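Local coordinates for protein minor fimbrium tip subunit Mfa3 (Porphyromonas gingivalis ATCC 33277, PDB 5NF4) that forms part of the tip of the minor fimbriae, filaments that mediate biofilm formation and adhesion to host cells and to other oral bacteria, at residues A[157-162]-A[192-197]. Sequence-based numbering, arbitrary orientation.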
ATOM      1  N   ASN A 157     -12.965   9.436  -1.075  1.00 50.63           N
ATOM      2  CA  ASN A 157     -11.645   9.343  -1.701  1.00 40.91           C
ATOM      3  C   ASN A 157     -10.826   8.227  -1.079  1.00 37.30           C
ATOM      4  O   ASN A 157     -10.171   8.437  -0.055  1.00 40.35           O
ATOM      5  CB  ASN A 157     -10.936  10.697  -1.557  1.00 43.21           C
ATOM      6  CG  ASN A 157      -9.656  10.779  -2.343  1.00 46.15           C
ATOM      7  OD1 ASN A 157      -9.250   9.827  -2.996  1.00 40.68           O
ATOM      8  ND2 ASN A 157      -9.004  11.936  -2.273  1.00 46.57           N
ATOM      9  N   GLY A 158     -10.902   7.039  -1.664  1.00 39.03           N
ATOM     10  CA  GLY A 158     -10.237   5.882  -1.108  1.00 39.47           C
ATOM     11  C   GLY A 158      -8.809   5.781  -1.565  1.00 34.14           C
ATOM     12  O   GLY A 158      -8.397   6.450  -2.534  1.00 35.83           O
ATOM     13  N   PHE A 159      -8.048   4.914  -0.900  1.00 33.83           N
ATOM     14  CA  PHE A 159      -6.659   4.628  -1.285  1.00 32.16           C
ATOM     15  C   PHE A 159      -6.606   3.906  -2.613  1.00 32.16           C
ATOM     16  O   PHE A 159      -7.380   2.981  -2.819  1.00 32.39           O
ATOM     17  CB  PHE A 159      -5.963   3.732  -0.240  1.00 33.88           C
ATOM     18  CG  PHE A 159      -5.760   4.358   1.092  1.00 34.51           C
ATOM     19  CD1 PHE A 159      -5.106   5.579   1.227  1.00 35.81           C
ATOM     20  CD2 PHE A 159      -6.148   3.683   2.232  1.00 33.94           C
ATOM     21  CE1 PHE A 159      -4.910   6.133   2.482  1.00 34.63           C
ATOM     22  CE2 PHE A 159      -5.954   4.216   3.463  1.00 37.61           C
ATOM     23  CZ  PHE A 159      -5.327   5.460   3.594  1.00 35.34           C
ATOM     24  N   PRO A 160      -5.681   4.276  -3.517  1.00 33.58           N
ATOM     25  CA  PRO A 160      -5.468   3.419  -4.691  1.00 31.75           C
ATOM     26  C   PRO A 160      -5.123   2.002  -4.305  1.00 31.52           C
ATOM     27  O   PRO A 160      -4.394   1.772  -3.335  1.00 30.73           O
ATOM     28  CB  PRO A 160      -4.293   4.080  -5.427  1.00 31.78           C
ATOM     29  CG  PRO A 160      -4.335   5.538  -4.971  1.00 32.72           C
ATOM     30  CD  PRO A 160      -4.814   5.470  -3.528  1.00 35.05           C
ATOM     31  N   MET A 161      -5.675   1.042  -5.055  1.00 30.04           N
ATOM     32  CA  MET A 161      -5.402  -0.378  -4.826  1.00 32.30           C
ATOM     33  C   MET A 161      -5.252  -1.080  -6.167  1.00 31.44           C
ATOM     34  O   MET A 161      -5.733  -0.596  -7.193  1.00 31.07           O
ATOM     35  CB  MET A 161      -6.506  -1.051  -4.024  1.00 32.29           C
ATOM     36  CG  MET A 161      -7.042  -0.251  -2.895  1.00 34.55           C
ATOM     37  SD  MET A 161      -8.269  -1.236  -2.028  1.00 38.16           S
ATOM     38  CE  MET A 161      -8.861  -0.052  -0.814  1.00 40.44           C
ATOM     39  N   SER A 162      -4.534  -2.193  -6.168  1.00 31.80           N
ATOM     40  CA  SER A 162      -4.454  -2.983  -7.382  1.00 30.87           C
ATOM     41  C   SER A 162      -4.147  -4.426  -7.127  1.00 32.73           C
ATOM     42  O   SER A 162      -3.739  -4.832  -6.027  1.00 32.41           O
ATOM     43  CB  SER A 162      -3.381  -2.405  -8.282  1.00 35.39           C
ATOM     44  OG  SER A 162      -2.137  -2.522  -7.610  1.00 35.66           O
ATOM     45  N   LEU A 192      -7.489  -7.096  -3.464  1.00 37.54           N
ATOM     46  CA  LEU A 192      -6.803  -5.891  -3.902  1.00 36.64           C
ATOM     47  C   LEU A 192      -5.807  -5.478  -2.842  1.00 36.94           C
ATOM     48  O   LEU A 192      -6.099  -5.609  -1.654  1.00 38.60           O
ATOM     49  CB  LEU A 192      -7.808  -4.772  -4.148  1.00 38.98           C
ATOM     50  CG  LEU A 192      -8.897  -5.128  -5.174  1.00 43.22           C
ATOM     51  CD1 LEU A 192     -10.075  -4.153  -5.097  1.00 44.84           C
ATOM     52  CD2 LEU A 192      -8.287  -5.117  -6.554  1.00 42.85           C
ATOM     53  N   GLN A 193      -4.642  -5.013  -3.273  1.00 33.76           N
ATOM     54  CA  GLN A 193      -3.616  -4.525  -2.343  1.00 33.91           C
ATOM     55  C   GLN A 193      -3.553  -3.029  -2.399  1.00 34.41           C
ATOM     56  O   GLN A 193      -3.433  -2.467  -3.490  1.00 33.20           O
ATOM     57  CB  GLN A 193      -2.250  -5.105  -2.678  1.00 34.66           C
ATOM     58  CG  GLN A 193      -2.178  -6.576  -2.354  1.00 49.64           C
ATOM     59  CD  GLN A 193      -0.974  -7.251  -2.980  1.00 66.88           C
ATOM     60  OE1 GLN A 193      -0.157  -6.605  -3.640  1.00 60.79           O
ATOM     61  NE2 GLN A 193      -0.854  -8.557  -2.769  1.00 78.78           N
ATOM     62  N   ARG A 194      -3.609  -2.379  -1.239  1.00 32.65           N
ATOM     63  CA  ARG A 194      -3.406  -0.932  -1.195  1.00 31.90           C
ATOM     64  C   ARG A 194      -1.974  -0.602  -1.618  1.00 31.89           C
ATOM     65  O   ARG A 194      -1.071  -1.414  -1.400  1.00 32.20           O
ATOM     66  CB  ARG A 194      -3.674  -0.384   0.218  1.00 33.00           C
ATOM     67  CG  ARG A 194      -5.095  -0.663   0.710  1.00 35.91           C
ATOM     68  CD  ARG A 194      -5.211  -0.475   2.212  1.00 37.60           C
ATOM     69  NE  ARG A 194      -6.497  -0.946   2.743  1.00 45.45           N
ATOM     70  CZ  ARG A 194      -6.740  -2.186   3.150  1.00 56.05           C
ATOM     71  NH1 ARG A 194      -5.797  -3.115   3.080  1.00 47.49           N
ATOM     72  NH2 ARG A 194      -7.944  -2.501   3.611  1.00 62.82           N
ATOM     73  N   VAL A 195      -1.785   0.596  -2.183  1.00 31.11           N
ATOM     74  CA  VAL A 195      -0.467   1.056  -2.652  1.00 31.78           C
ATOM     75  C   VAL A 195       0.325   1.715  -1.518  1.00 32.03           C
ATOM     76  O   VAL A 195       1.501   2.044  -1.705  1.00 31.31           O
ATOM     77  CB  VAL A 195      -0.605   2.046  -3.849  1.00 28.84           C
ATOM     78  CG1 VAL A 195      -1.351   1.349  -4.994  1.00 31.22           C
ATOM     79  CG2 VAL A 195      -1.310   3.341  -3.428  1.00 28.46           C
ATOM     80  N   VAL A 196      -0.332   1.906  -0.367  1.00 31.55           N
ATOM     81  CA  VAL A 196       0.289   2.543   0.798  1.00 31.68           C
ATOM     82  C   VAL A 196       0.458   1.528   1.924  1.00 34.24           C
ATOM     83  O   VAL A 196      -0.203   0.476   1.934  1.00 35.31           O
ATOM     84  CB  VAL A 196      -0.539   3.762   1.327  1.00 31.78           C
ATOM     85  CG1 VAL A 196      -0.551   4.911   0.305  1.00 31.83           C
ATOM     86  CG2 VAL A 196      -1.953   3.377   1.673  1.00 33.16           C
ATOM     87  N   ALA A 197       1.353   1.868   2.845  1.00 33.31           N
ATOM     88  CA  ALA A 197       1.509   1.205   4.137  1.00 32.81           C
ATOM     89  C   ALA A 197       0.824   2.051   5.223  1.00 32.51           C
ATOM     90  O   ALA A 197       0.589   3.234   5.022  1.00 32.95           O
ATOM     91  CB  ALA A 197       3.007   1.009   4.471  1.00 35.34           C
TER
HETATM   92  O   HOH W   1      -1.025  -2.577  -5.214  1.00 36.55           O
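Ser162 and Gln193 face each other as an antiparallel hydrogen-bonded pair, with Ser162 N reaching Gln193 O and Gln193 N reaching Ser162 O, both at 2.9 Å. In the second, the donor Gln193 N stands above the plane of the Ser162 carbonyl, 36° out of it. One step on, Met161 and Arg194 make a non-hydrogen-bonded pair with ordinary apolar packing: the methionine, extended beyond CG, runs beside the arginine in the same direction, CE lying 4.1 Å from Arg194 CG, while its CB meets Leu192 CB crosswise at 3.9 Å. Arg194 is buried, and its guanidinium is engaged elsewhere, in a salt bridge to Asp67, hydrogen bonds to Asn323 and to the backbone of Glu66 and Ala50, and a cation-pi contact with Trp346. This is the start of strand 161-170 and the interruption in the long strand 180-205, the two arms of a beta hairpin near the centre of the fimbrillin-family chain. At the interruption the packing is tight: Val195 N still holds Pro160 O at 3.1 Å, and both Val195 methyls pack against that oxygen, each at 3.5 Å, CG2 also resting on Pro160 CB. Past it, Val196 lays CG2 over one face of the Phe159 ring, 4.0 Å from the centroid, a CH-pi contact; with CG1 anti to the carbonyl carbon (chi1 -66°), CG2 falls between the backbone N and the carbonyl carbon. The looser side is at the partly exposed Gln193, whose side chain touches the other strand chiefly through CB. Here a water donates to both Ser162 OG, at 2.6 Å, and Gln193 O, and the serine hydroxyl is also hydrogen-bonded to Leu224 O.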